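Local coordinates for Rep protein (Adeno-associated virus - 5, PDB 1M55) that probably binds the viral replication origin and nicks one DNA strand there as a metal-dependent endonuclease of the rolling-circle type, at residues Q80-K83 with F88-H91; P51-A56 with L162-T167; G148-Y153 with D170-A175; V118-I123 with N128-I133. All blocks are in the same frame, centred on the assembly; numbering follows the deposited sequence.

Interaction 1. Residues Q80-K83 with F88-H91; sequences QFEK and FHLH. With ZN (zinc ion), chain C.
The zinc site of this nuclease domain is assembled on a beta hairpin, where Glu82 of one strand faces His89 and His91 of the next. Alternation along strand 88-91 puts both imidazoles on one side of the sheet and Leu90, between them, on the other. Glu82 OE1 binds the zinc ion at 2.1 Å and His91 NE2 binds it at 2.0 Å, with His89 NE2 as the third ligand. Glu82 OE1 lies 3.2 Å from His91 NE2, a closeness that comes from sharing the metal, not from a hydrogen bond. The carboxylate is carried to the ion by a chain extended beyond CG, with CG anti to the carbonyl carbon (chi1 -63°), and CB of Glu82 lies over the face of the His89 ring.

A second shell sets these groups. Gln80 NE2 donates to the anti lone pair of Glu82 OE2 at 2.9 Å, nearly in its own amide plane, and Lys157 forms a salt bridge to the same oxygen. His89 ND1 bonds Tyr87 O and His91 ND1 bonds Glu6 OE2, which fixes how each ring is turned.

Four backbone bonds hold the antiparallel strands together, among them Glu82 N to His89 O at 2.8 Å. On the opposite side of the sheet, Phe81 CZ touches Phe88 CD2 at 3.6 Å, the ring planes tilted by 28° and displaced, with little overlap. The aliphatic chain of Lys83 lies along the Phe88 ring, its CG over one face. Histidine, hydrophobic residue, histidine is the HUH motif, the metal-binding signature of rolling-circle Rep endonucleases.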
loop_
_atom_site.group_PDB
_atom_site.type_symbol
_atom_site.label_atom_id
_atom_site.label_comp_id
_atom_site.label_asym_id
_atom_site.label_seq_id
_atom_site.Cartn_x
_atom_site.Cartn_y
_atom_site.Cartn_z
ATOM N N GLN A 80 0.056 3.972 0.309
ATOM C CA GLN A 80 0.688 4.673 -0.797
ATOM C C GLN A 80 1.411 3.698 -1.726
ATOM O O GLN A 80 2.218 2.880 -1.279
ATOM C CB GLN A 80 1.650 5.748 -0.281
ATOM C CG GLN A 80 2.296 6.565 -1.385
ATOM C CD GLN A 80 2.804 7.896 -0.888
ATOM O OE1 GLN A 80 2.022 8.793 -0.598
ATOM N NE2 GLN A 80 4.117 8.031 -0.785
ATOM N N PHE A 81 1.064 3.763 -3.009
ATOM C CA PHE A 81 1.656 2.919 -4.044
ATOM C C PHE A 81 2.825 3.685 -4.669
ATOM O O PHE A 81 2.663 4.826 -5.124
ATOM C CB PHE A 81 0.600 2.583 -5.105
ATOM C CG PHE A 81 1.079 1.632 -6.169
ATOM C CD1 PHE A 81 0.762 1.851 -7.505
ATOM C CD2 PHE A 81 1.860 0.526 -5.838
ATOM C CE1 PHE A 81 1.220 0.984 -8.500
ATOM C CE2 PHE A 81 2.319 -0.346 -6.828
ATOM C CZ PHE A 81 1.998 -0.112 -8.159
ATOM N N GLU A 82 3.991 3.049 -4.704
ATOM C CA GLU A 82 5.194 3.675 -5.242
ATOM C C GLU A 82 5.956 2.796 -6.224
ATOM O O GLU A 82 5.856 1.566 -6.198
ATOM C CB GLU A 82 6.153 4.042 -4.101
ATOM C CG GLU A 82 5.619 5.070 -3.118
ATOM C CD GLU A 82 6.542 5.288 -1.934
ATOM O OE1 GLU A 82 7.661 4.732 -1.918
ATOM O OE2 GLU A 82 6.148 6.019 -1.008
ATOM N N LYS A 83 6.725 3.454 -7.083
ATOM C CA LYS A 83 7.573 2.786 -8.058
ATOM C C LYS A 83 8.979 2.958 -7.478
ATOM O O LYS A 83 9.575 4.035 -7.582
ATOM C CB LYS A 83 7.462 3.481 -9.416
ATOM C CG LYS A 83 8.293 2.859 -10.520
ATOM C CD LYS A 83 8.065 3.593 -11.839
ATOM C CE LYS A 83 8.654 2.828 -13.022
ATOM N NZ LYS A 83 10.129 2.652 -12.909
ATOM N N PHE A 88 7.713 -2.201 -7.490
ATOM C CA PHE A 88 6.534 -1.372 -7.301
ATOM C C PHE A 88 6.106 -1.922 -5.941
ATOM O O PHE A 88 6.169 -3.138 -5.710
ATOM C CB PHE A 88 5.466 -1.692 -8.343
ATOM C CG PHE A 88 5.707 -1.046 -9.669
ATOM C CD1 PHE A 88 6.507 -1.663 -10.626
ATOM C CD2 PHE A 88 5.134 0.190 -9.963
ATOM C CE1 PHE A 88 6.733 -1.057 -11.860
ATOM C CE2 PHE A 88 5.351 0.805 -11.194
ATOM C CZ PHE A 88 6.153 0.180 -12.146
ATOM N N HIS A 89 5.706 -1.056 -5.023
ATOM C CA HIS A 89 5.335 -1.541 -3.705
ATOM C C HIS A 89 4.346 -0.632 -3.014
ATOM O O HIS A 89 4.186 0.533 -3.386
ATOM C CB HIS A 89 6.588 -1.709 -2.831
ATOM C CG HIS A 89 7.368 -0.444 -2.653
ATOM N ND1 HIS A 89 8.245 0.063 -3.588
ATOM C CD2 HIS A 89 7.344 0.462 -1.642
ATOM C CE1 HIS A 89 8.705 1.235 -3.133
ATOM N NE2 HIS A 89 8.185 1.515 -1.955
ATOM N N LEU A 90 3.683 -1.183 -2.008
ATOM C CA LEU A 90 2.695 -0.453 -1.233
ATOM C C LEU A 90 3.139 -0.264 0.208
ATOM O O LEU A 90 3.571 -1.225 0.854
ATOM C CB LEU A 90 1.374 -1.234 -1.196
ATOM C CG LEU A 90 0.557 -1.400 -2.477
ATOM C CD1 LEU A 90 -0.337 -2.624 -2.356
ATOM C CD2 LEU A 90 -0.253 -0.142 -2.741
ATOM N N HIS A 91 3.097 0.979 0.681
ATOM C CA HIS A 91 3.378 1.267 2.083
ATOM C C HIS A 91 1.967 1.193 2.646
ATOM O O HIS A 91 1.123 2.041 2.337
ATOM C CB HIS A 91 3.933 2.677 2.280
ATOM C CG HIS A 91 5.368 2.813 1.892
ATOM N ND1 HIS A 91 6.418 2.724 2.779
ATOM C CD2 HIS A 91 5.927 3.015 0.673
ATOM C CE1 HIS A 91 7.557 2.871 2.090
ATOM N NE2 HIS A 91 7.309 3.052 0.810
HETATM ZN ZN ZN C . 8.483 3.188 -0.805
#

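Interaction 2. Residues P51-A56 with L162-T167; sequences PQLTVA and LQWAWT
Leu53 reaches across from helix 51-56 to both tryptophans of strand 162-167: CD2 lies on the Trp164 ring, and CD1 reaches Trp166 as well as the root of the Trp164 side chain. The CH-pi part of the contact belongs to CD2, which lies over the benzene ring of Trp164, 4.0 Å from its centroid and 27° off the ring normal. Leu53 CD2 comes nearest to Trp164 CE3, at 3.6 Å. The leucine swings its branches to the strand because CG stands anti to the backbone N (chi1 175°).

The other contacts are plain apolar touches. Leu53 CD1 meets Trp166 CZ2 at 3.8 Å and also rests against Trp164 CB at 3.6 Å, filling the angle between the two side chains. One turn on, Ala56 CB makes a looser approach to Trp166 CH2 at 4.5 Å; with a single methyl it keeps the helix surface low where the large indole comes in.

This is a helix packed on a face of the central antiparallel sheet, the segment axes 9.6 Å apart and 26° from parallel. The strand carries a classic beta bulge, in which Gln163 and Trp164 both stand opposite Phe81 of the neighbouring strand.

The two indoles also touch, Trp164 CD1 lying 3.3 Å above the plane of the Trp166 ring, nearer its border than its centre; beyond the segments, Trp35 meets Trp164 edge to face and Arg60 forms a cation-pi pair with Trp166.

No hydrogen bond links the two segments. The Gln163 amide is held elsewhere, by Glu49 N and the carbonyls of Leu47 and Pro160.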
loop_
_atom_site.group_PDB
_atom_site.type_symbol
_atom_site.label_atom_id
_atom_site.label_comp_id
_atom_site.label_asym_id
_atom_site.label_seq_id
_atom_site.Cartn_x
_atom_site.Cartn_y
_atom_site.Cartn_z
ATOM N N PRO A 51 -1.152 -0.979 -15.341
ATOM C CA PRO A 51 -1.232 -2.423 -15.081
ATOM C C PRO A 51 -0.823 -2.751 -13.644
ATOM O O PRO A 51 -1.493 -3.527 -12.953
ATOM C CB PRO A 51 -0.247 -3.007 -16.093
ATOM C CG PRO A 51 -0.348 -2.049 -17.238
ATOM C CD PRO A 51 -0.326 -0.710 -16.532
ATOM N N GLN A 52 0.261 -2.130 -13.184
ATOM C CA GLN A 52 0.743 -2.346 -11.825
ATOM C C GLN A 52 -0.240 -1.768 -10.806
ATOM O O GLN A 52 -0.480 -2.368 -9.757
ATOM C CB GLN A 52 2.133 -1.731 -11.641
ATOM C CG GLN A 52 3.259 -2.504 -12.330
ATOM C CD GLN A 52 3.417 -2.184 -13.811
ATOM O OE1 GLN A 52 2.690 -1.366 -14.375
ATOM N NE2 GLN A 52 4.385 -2.832 -14.444
ATOM N N LEU A 53 -0.815 -0.610 -11.118
ATOM C CA LEU A 53 -1.789 0.022 -10.231
ATOM C C LEU A 53 -3.021 -0.875 -10.072
ATOM O O LEU A 53 -3.598 -0.972 -8.987
ATOM C CB LEU A 53 -2.199 1.391 -10.776
ATOM C CG LEU A 53 -3.301 2.148 -10.031
ATOM C CD1 LEU A 53 -2.951 2.331 -8.555
ATOM C CD2 LEU A 53 -3.525 3.490 -10.712
ATOM N N THR A 54 -3.409 -1.539 -11.155
ATOM C CA THR A 54 -4.559 -2.434 -11.130
ATOM C C THR A 54 -4.327 -3.562 -10.122
ATOM O O THR A 54 -5.210 -3.875 -9.314
ATOM C CB THR A 54 -4.846 -2.989 -12.547
ATOM O OG1 THR A 54 -5.212 -1.899 -13.407
ATOM C CG2 THR A 54 -5.972 -4.014 -12.520
ATOM N N VAL A 55 -3.135 -4.149 -10.142
ATOM C CA VAL A 55 -2.808 -5.215 -9.196
ATOM C C VAL A 55 -2.748 -4.631 -7.784
ATOM O O VAL A 55 -3.291 -5.208 -6.838
ATOM C CB VAL A 55 -1.430 -5.860 -9.500
ATOM C CG1 VAL A 55 -1.146 -6.981 -8.508
ATOM C CG2 VAL A 55 -1.399 -6.401 -10.904
ATOM N N ALA A 56 -2.106 -3.471 -7.662
ATOM C CA ALA A 56 -1.944 -2.797 -6.377
ATOM C C ALA A 56 -3.265 -2.504 -5.670
ATOM O O ALA A 56 -3.400 -2.766 -4.470
ATOM C CB ALA A 56 -1.152 -1.514 -6.557
ATOM N N LEU A 162 5.893 8.400 -6.680
ATOM C CA LEU A 162 4.518 8.354 -6.198
ATOM C C LEU A 162 3.671 7.893 -7.376
ATOM O O LEU A 162 3.724 8.490 -8.455
ATOM C CB LEU A 162 4.048 9.743 -5.749
ATOM C CG LEU A 162 2.548 9.888 -5.465
ATOM C CD1 LEU A 162 2.149 8.975 -4.319
ATOM C CD2 LEU A 162 2.207 11.332 -5.144
ATOM N N GLN A 163 2.920 6.815 -7.179
ATOM C CA GLN A 163 2.058 6.279 -8.225
ATOM C C GLN A 163 0.582 6.516 -7.907
ATOM O O GLN A 163 -0.192 6.892 -8.789
ATOM C CB GLN A 163 2.328 4.788 -8.419
ATOM C CG GLN A 163 3.668 4.472 -9.074
ATOM C CD GLN A 163 3.648 4.688 -10.574
ATOM O OE1 GLN A 163 2.735 4.228 -11.263
ATOM N NE2 GLN A 163 4.656 5.374 -11.091
ATOM N N TRP A 164 0.204 6.335 -6.643
ATOM C CA TRP A 164 -1.184 6.518 -6.216
ATOM C C TRP A 164 -1.236 6.396 -4.696
ATOM O O TRP A 164 -0.270 5.964 -4.072
ATOM C CB TRP A 164 -2.059 5.420 -6.835
ATOM C CG TRP A 164 -3.500 5.791 -7.055
ATOM C CD1 TRP A 164 -4.542 5.575 -6.203
ATOM C CD2 TRP A 164 -4.059 6.376 -8.236
ATOM N NE1 TRP A 164 -5.721 5.980 -6.786
ATOM C CE2 TRP A 164 -5.454 6.476 -8.033
ATOM C CE3 TRP A 164 -3.520 6.819 -9.450
ATOM C CZ2 TRP A 164 -6.317 7.001 -9.000
ATOM C CZ3 TRP A 164 -4.380 7.344 -10.413
ATOM C CH2 TRP A 164 -5.764 7.429 -10.180
ATOM N N ALA A 165 -2.362 6.776 -4.102
ATOM C CA ALA A 165 -2.528 6.660 -2.659
ATOM C C ALA A 165 -4.013 6.633 -2.326
ATOM O O ALA A 165 -4.833 7.151 -3.086
ATOM C CB ALA A 165 -1.828 7.810 -1.927
ATOM N N TRP A 166 -4.341 6.005 -1.201
ATOM C CA TRP A 166 -5.721 5.876 -0.737
ATOM C C TRP A 166 -5.726 6.047 0.776
ATOM O O TRP A 166 -4.764 5.682 1.454
ATOM C CB TRP A 166 -6.268 4.470 -1.024
ATOM C CG TRP A 166 -6.192 3.980 -2.441
ATOM C CD1 TRP A 166 -7.210 3.956 -3.355
ATOM C CD2 TRP A 166 -5.082 3.313 -3.062
ATOM N NE1 TRP A 166 -6.808 3.299 -4.495
ATOM C CE2 TRP A 166 -5.507 2.895 -4.344
ATOM C CE3 TRP A 166 -3.772 3.021 -2.653
ATOM C CZ2 TRP A 166 -4.670 2.196 -5.222
ATOM C CZ3 TRP A 166 -2.940 2.325 -3.525
ATOM C CH2 TRP A 166 -3.394 1.920 -4.796
ATOM N N THR A 167 -6.832 6.545 1.317
ATOM C CA THR A 167 -6.944 6.714 2.759
ATOM C C THR A 167 -8.381 6.991 3.166
ATOM O O THR A 167 -9.185 7.469 2.356
ATOM C CB THR A 167 -6.075 7.890 3.271
ATOM O OG1 THR A 167 -6.111 7.929 4.701
ATOM C CG2 THR A 167 -6.580 9.217 2.725
#

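Interaction 3. Residues G148-Y153 with D170-A175; sequences GYIPAY and DEYKLA
The ring of Tyr172 lies flat against Ile150, whose CG2 methyl sits almost exactly over its centre. CG2 is 3.9 Å from the centroid of the Tyr172 ring and only 6° off the normal, a well-formed CH-pi contact. The other branch runs alongside: Ile150 CD1 comes to 3.9 Å from Tyr172 CE1, near the rim. A beta-branched residue suits this place, since one arm can sit over the ring centre while the longer one reaches down beside the CD1-CE1 edge. With CG2 anti to the backbone N and CG1 anti to the carbonyl carbon (chi1 -64°), CG2 is placed over the ring and CD1 is sent past its rim.

Pro151 meets the far end of the tyrosine at about a right angle. Its CD approaches Tyr172 OH to 3.4 Å and Tyr172 CZ to 3.9 Å, so the phenol end abuts the pyrrolidine ring while the body of the ring rests on isoleucine. Proline fits here in the first turn of the helix, where its missing N-H costs little.

On the opposite face of Tyr172, the CG methylene of Glu171 stands 4.0 Å above the plane, also over the centre. The aromatic ring is thus sandwiched between aliphatic groups of the two segments.

No hydrogen bond joins the segments. The contact fastens the start of helix 149-154 to the loop that follows strand 162-167. Phe78 of strand 77-83 touches both Ile150 and Tyr172, Leu155 does the same from the loop after the helix, and Phe189 of helix 179-191 packs on Pro151.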
loop_
_atom_site.group_PDB
_atom_site.type_symbol
_atom_site.label_atom_id
_atom_site.label_comp_id
_atom_site.label_asym_id
_atom_site.label_seq_id
_atom_site.Cartn_x
_atom_site.Cartn_y
_atom_site.Cartn_z
ATOM N N GLY A 148 2.019 11.409 12.172
ATOM C CA GLY A 148 3.065 12.284 11.668
ATOM C C GLY A 148 3.951 11.658 10.607
ATOM O O GLY A 148 4.522 12.366 9.773
ATOM N N TYR A 149 4.065 10.334 10.640
ATOM C CA TYR A 149 4.863 9.586 9.670
ATOM C C TYR A 149 4.345 9.843 8.247
ATOM O O TYR A 149 5.114 9.840 7.283
ATOM C CB TYR A 149 4.785 8.095 10.008
ATOM C CG TYR A 149 5.550 7.157 9.096
ATOM C CD1 TYR A 149 6.911 6.919 9.291
ATOM C CD2 TYR A 149 4.891 6.434 8.097
ATOM C CE1 TYR A 149 7.600 5.977 8.521
ATOM C CE2 TYR A 149 5.569 5.488 7.319
ATOM C CZ TYR A 149 6.922 5.264 7.541
ATOM O OH TYR A 149 7.599 4.321 6.797
ATOM N N ILE A 150 3.044 10.101 8.118
ATOM C CA ILE A 150 2.455 10.355 6.808
ATOM C C ILE A 150 2.999 11.639 6.162
ATOM O O ILE A 150 3.626 11.568 5.100
ATOM C CB ILE A 150 0.899 10.318 6.870
ATOM C CG1 ILE A 150 0.444 8.904 7.255
ATOM C CG2 ILE A 150 0.295 10.744 5.539
ATOM C CD1 ILE A 150 -1.024 8.790 7.634
ATOM N N PRO A 151 2.801 12.818 6.793
ATOM C CA PRO A 151 3.329 14.042 6.170
ATOM C C PRO A 151 4.862 14.118 6.156
ATOM O O PRO A 151 5.454 14.744 5.273
ATOM C CB PRO A 151 2.716 15.160 7.024
ATOM C CG PRO A 151 2.547 14.515 8.365
ATOM C CD PRO A 151 2.012 13.147 7.995
ATOM N N ALA A 152 5.499 13.459 7.117
ATOM C CA ALA A 152 6.955 13.475 7.210
ATOM C C ALA A 152 7.668 12.631 6.167
ATOM O O ALA A 152 8.667 13.061 5.584
ATOM C CB ALA A 152 7.385 13.020 8.591
ATOM N N TYR A 153 7.115 11.455 5.888
ATOM C CA TYR A 153 7.760 10.513 4.988
ATOM C C TYR A 153 7.041 10.134 3.700
ATOM O O TYR A 153 7.673 10.029 2.650
ATOM C CB TYR A 153 8.063 9.258 5.800
ATOM C CG TYR A 153 8.926 8.220 5.136
ATOM C CD1 TYR A 153 10.244 8.503 4.770
ATOM C CD2 TYR A 153 8.459 6.917 4.970
ATOM C CE1 TYR A 153 11.075 7.508 4.274
ATOM C CE2 TYR A 153 9.280 5.918 4.477
ATOM C CZ TYR A 153 10.587 6.217 4.137
ATOM O OH TYR A 153 11.409 5.208 3.706
ATOM N N ASP A 170 -9.806 11.491 7.126
ATOM C CA ASP A 170 -10.296 12.770 6.613
ATOM C C ASP A 170 -9.206 13.814 6.403
ATOM O O ASP A 170 -9.209 14.538 5.408
ATOM C CB ASP A 170 -11.377 13.341 7.541
ATOM C CG ASP A 170 -12.627 12.468 7.605
ATOM O OD1 ASP A 170 -12.963 11.808 6.597
ATOM O OD2 ASP A 170 -13.279 12.447 8.672
ATOM N N GLU A 171 -8.264 13.874 7.332
ATOM C CA GLU A 171 -7.172 14.834 7.257
ATOM C C GLU A 171 -6.305 14.676 6.007
ATOM O O GLU A 171 -5.756 15.660 5.504
ATOM C CB GLU A 171 -6.302 14.706 8.509
ATOM C CG GLU A 171 -5.150 15.690 8.605
ATOM C CD GLU A 171 -4.301 15.485 9.854
ATOM O OE1 GLU A 171 -4.517 14.493 10.585
ATOM O OE2 GLU A 171 -3.409 16.319 10.106
ATOM N N TYR A 172 -6.222 13.457 5.474
ATOM C CA TYR A 172 -5.380 13.192 4.308
ATOM C C TYR A 172 -6.098 12.814 3.018
ATOM O O TYR A 172 -5.443 12.548 2.004
ATOM C CB TYR A 172 -4.347 12.111 4.653
ATOM C CG TYR A 172 -3.458 12.498 5.809
ATOM C CD1 TYR A 172 -3.546 11.839 7.040
ATOM C CD2 TYR A 172 -2.566 13.560 5.692
ATOM C CE1 TYR A 172 -2.767 12.242 8.127
ATOM C CE2 TYR A 172 -1.787 13.968 6.765
ATOM C CZ TYR A 172 -1.891 13.311 7.978
ATOM O OH TYR A 172 -1.127 13.746 9.037
ATOM N N LYS A 173 -7.428 12.815 3.039
ATOM C CA LYS A 173 -8.203 12.455 1.852
ATOM C C LYS A 173 -7.845 13.270 0.614
ATOM O O LYS A 173 -7.680 12.717 -0.475
ATOM C CB LYS A 173 -9.706 12.555 2.130
ATOM C CG LYS A 173 -10.272 11.392 2.928
ATOM C CD LYS A 173 -11.769 11.555 3.141
ATOM C CE LYS A 173 -12.389 10.298 3.732
ATOM N NZ LYS A 173 -12.271 9.138 2.801
ATOM N N LEU A 174 -7.711 14.582 0.774
ATOM C CA LEU A 174 -7.371 15.435 -0.356
ATOM C C LEU A 174 -5.910 15.254 -0.780
ATOM O O LEU A 174 -5.605 15.205 -1.970
ATOM C CB LEU A 174 -7.660 16.898 -0.019
ATOM C CG LEU A 174 -7.282 17.949 -1.064
ATOM C CD1 LEU A 174 -7.951 17.662 -2.410
ATOM C CD2 LEU A 174 -7.681 19.320 -0.538
ATOM N N ALA A 175 -5.024 15.113 0.199
ATOM C CA ALA A 175 -3.598 14.943 -0.062
ATOM C C ALA A 175 -3.255 13.690 -0.860
ATOM O O ALA A 175 -2.320 13.699 -1.659
ATOM C CB ALA A 175 -2.822 14.940 1.258
#

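Interaction 4. Residues V118-I123 with N128-I133; sequences VVFQGI and NDWVAI
Phe120 points its ring edge at the indole of Trp130, and the approach closes from CB through CD1 to CE1, then opens again at CZ. Phe120 CB is still distant, 6.4 Å from Trp130 CH2. The chain leaves the backbone with CG anti to the carbonyl carbon (chi1 -53°), which directs the ring at the tryptophan. Phe120 CG lies 5.6 Å from Trp130 CH2, and only the CD1-CE1 side of the ring closes on the indole. At Phe120 CD1 the gap to Trp130 CH2 has narrowed to 4.3 Å. Phe120 CE1 makes the real contact, 3.9 Å from Trp130 CH2 and 4.0 Å from Trp130 CZ3. Beyond it, Phe120 CZ touches Val55 CG1 of helix 50-71 at 3.9 Å.

The two rings form an offset edge-to-face pair: the planes stand at 82°, and the Phe120 centroid is 5.8 Å from that of the six-membered ring of Trp130. This hydrophobic contact lies where the chain leaves helix 101-118 and returns to the central sheet as strand 131-133. Phe120 opens a type I' beta turn ending at Ile123, closed by the bond from Ile123 N to Phe120 O. Both middle residues have positive phi, easy for Gly122 and less usual for Gln121, whose OE1 hydrogen-bonds Ser23 OG.

Val119 CG1 lies over a face of Phe120 and Val131 CG2 over a face of Trp130, each nearer the border than the centre. The large indole suits its position by bridging elements: Arg112 and Val116 of helix 101-118 touch it, as does Pro125 in the loop. The tryptophan backbone hydrogen-bonds to Arg10 on strand 3-10.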
loop_
_atom_site.group_PDB
_atom_site.type_symbol
_atom_site.label_atom_id
_atom_site.label_comp_id
_atom_site.label_asym_id
_atom_site.label_seq_id
_atom_site.Cartn_x
_atom_site.Cartn_y
_atom_site.Cartn_z
ATOM N N VAL A 118 -6.783 -15.040 -3.943
ATOM C CA VAL A 118 -7.659 -14.091 -4.622
ATOM C C VAL A 118 -7.062 -13.312 -5.788
ATOM O O VAL A 118 -7.670 -13.212 -6.858
ATOM C CB VAL A 118 -8.255 -13.078 -3.609
ATOM C CG1 VAL A 118 -9.103 -12.034 -4.317
ATOM C CG2 VAL A 118 -9.074 -13.811 -2.569
ATOM N N VAL A 119 -5.880 -12.749 -5.583
ATOM C CA VAL A 119 -5.264 -11.937 -6.619
ATOM C C VAL A 119 -4.382 -12.718 -7.587
ATOM O O VAL A 119 -4.366 -12.434 -8.787
ATOM C CB VAL A 119 -4.424 -10.780 -5.992
ATOM C CG1 VAL A 119 -4.049 -9.756 -7.052
ATOM C CG2 VAL A 119 -5.188 -10.113 -4.854
ATOM N N PHE A 120 -3.706 -13.744 -7.080
ATOM C CA PHE A 120 -2.772 -14.495 -7.905
ATOM C C PHE A 120 -3.104 -15.921 -8.313
ATOM O O PHE A 120 -2.213 -16.689 -8.670
ATOM C CB PHE A 120 -1.377 -14.382 -7.287
ATOM C CG PHE A 120 -0.961 -12.960 -7.048
ATOM C CD1 PHE A 120 -0.830 -12.463 -5.755
ATOM C CD2 PHE A 120 -0.791 -12.091 -8.123
ATOM C CE1 PHE A 120 -0.542 -11.114 -5.541
ATOM C CE2 PHE A 120 -0.504 -10.749 -7.920
ATOM C CZ PHE A 120 -0.381 -10.256 -6.626
ATOM N N GLN A 121 -4.390 -16.264 -8.287
ATOM C CA GLN A 121 -4.853 -17.585 -8.712
ATOM C C GLN A 121 -4.127 -18.758 -8.057
ATOM O O GLN A 121 -3.937 -19.805 -8.682
ATOM C CB GLN A 121 -4.719 -17.698 -10.238
ATOM C CG GLN A 121 -5.316 -16.532 -10.994
ATOM C CD GLN A 121 -4.981 -16.541 -12.479
ATOM O OE1 GLN A 121 -4.543 -17.550 -13.032
ATOM N NE2 GLN A 121 -5.170 -15.399 -13.126
ATOM N N GLY A 122 -3.696 -18.582 -6.812
ATOM C CA GLY A 122 -2.994 -19.646 -6.119
ATOM C C GLY A 122 -1.516 -19.755 -6.458
ATOM O O GLY A 122 -0.840 -20.671 -5.984
ATOM N N ILE A 123 -1.007 -18.833 -7.272
ATOM C CA ILE A 123 0.405 -18.835 -7.658
ATOM C C ILE A 123 1.212 -18.004 -6.656
ATOM O O ILE A 123 0.871 -16.851 -6.386
ATOM C CB ILE A 123 0.601 -18.243 -9.083
ATOM C CG1 ILE A 123 -0.174 -19.071 -10.116
ATOM C CG2 ILE A 123 2.088 -18.164 -9.438
ATOM C CD1 ILE A 123 0.263 -20.517 -10.216
ATOM N N ASN A 128 11.247 -11.945 -3.134
ATOM C CA ASN A 128 11.691 -12.124 -1.760
ATOM C C ASN A 128 10.972 -11.162 -0.820
ATOM O O ASN A 128 10.817 -9.986 -1.137
ATOM C CB ASN A 128 13.203 -11.909 -1.650
ATOM C CG ASN A 128 13.730 -12.195 -0.250
ATOM O OD1 ASN A 128 13.453 -13.249 0.326
ATOM N ND2 ASN A 128 14.481 -11.253 0.305
ATOM N N ASP A 129 10.513 -11.687 0.315
ATOM C CA ASP A 129 9.827 -10.907 1.345
ATOM C C ASP A 129 8.828 -9.936 0.735
ATOM O O ASP A 129 8.827 -8.752 1.068
ATOM C CB ASP A 129 10.847 -10.122 2.190
ATOM C CG ASP A 129 11.882 -11.021 2.851
ATOM O OD1 ASP A 129 11.511 -12.093 3.378
ATOM O OD2 ASP A 129 13.074 -10.646 2.845
ATOM N N TRP A 130 7.957 -10.441 -0.133
ATOM C CA TRP A 130 6.992 -9.570 -0.788
ATOM C C TRP A 130 5.908 -8.980 0.120
ATOM O O TRP A 130 5.238 -8.030 -0.264
ATOM C CB TRP A 130 6.430 -10.212 -2.063
ATOM C CG TRP A 130 5.452 -11.310 -1.857
ATOM C CD1 TRP A 130 5.722 -12.607 -1.520
ATOM C CD2 TRP A 130 4.030 -11.216 -2.000
ATOM N NE1 TRP A 130 4.552 -13.324 -1.443
ATOM C CE2 TRP A 130 3.499 -12.497 -1.733
ATOM C CE3 TRP A 130 3.153 -10.173 -2.332
ATOM C CZ2 TRP A 130 2.127 -12.763 -1.786
ATOM C CZ3 TRP A 130 1.787 -10.440 -2.386
ATOM C CH2 TRP A 130 1.290 -11.727 -2.113
ATOM N N VAL A 131 5.704 -9.568 1.297
ATOM C CA VAL A 131 4.755 -9.026 2.276
ATOM C C VAL A 131 5.587 -8.947 3.550
ATOM O O VAL A 131 5.854 -9.970 4.188
ATOM C CB VAL A 131 3.525 -9.928 2.503
ATOM C CG1 VAL A 131 2.627 -9.324 3.584
ATOM C CG2 VAL A 131 2.733 -10.070 1.217
ATOM N N ALA A 132 6.039 -7.744 3.891
ATOM C CA ALA A 132 6.902 -7.562 5.052
ATOM C C ALA A 132 6.433 -6.530 6.071
ATOM O O ALA A 132 6.129 -5.388 5.721
ATOM C CB ALA A 132 8.315 -7.206 4.578
ATOM N N ILE A 133 6.397 -6.932 7.338
ATOM C CA ILE A 133 6.013 -6.030 8.421
ATOM C C ILE A 133 7.263 -5.218 8.782
ATOM O O ILE A 133 8.344 -5.786 8.980
ATOM C CB ILE A 133 5.583 -6.804 9.686
ATOM C CG1 ILE A 133 4.398 -7.720 9.381
ATOM C CG2 ILE A 133 5.226 -5.826 10.803
ATOM C CD1 ILE A 133 4.097 -8.704 10.495
#

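From the N terminus, residues 51-56 open interaction 2, the longest loop of the set. Inside it the hairpin of interaction 1 closes first, at 88-91. Interaction 4 follows, also nested, closing at 128-133 and joining the turn after helix 101-118 to the approach to strand 131-133. Residues 148-153 then open interaction 3 before strand 162-167 closes interaction 2; interaction 3 closes only at 170-175, so these two cross. Strand 77-83 joins interactions 1 and 2, pairing with 88-95 on one edge and 162-167 on the other. Helix 50-71 links interactions 2 and 4 through Val55, while interactions 3 and 4 lie on opposite sides of the domain, centres about 27 Å apart.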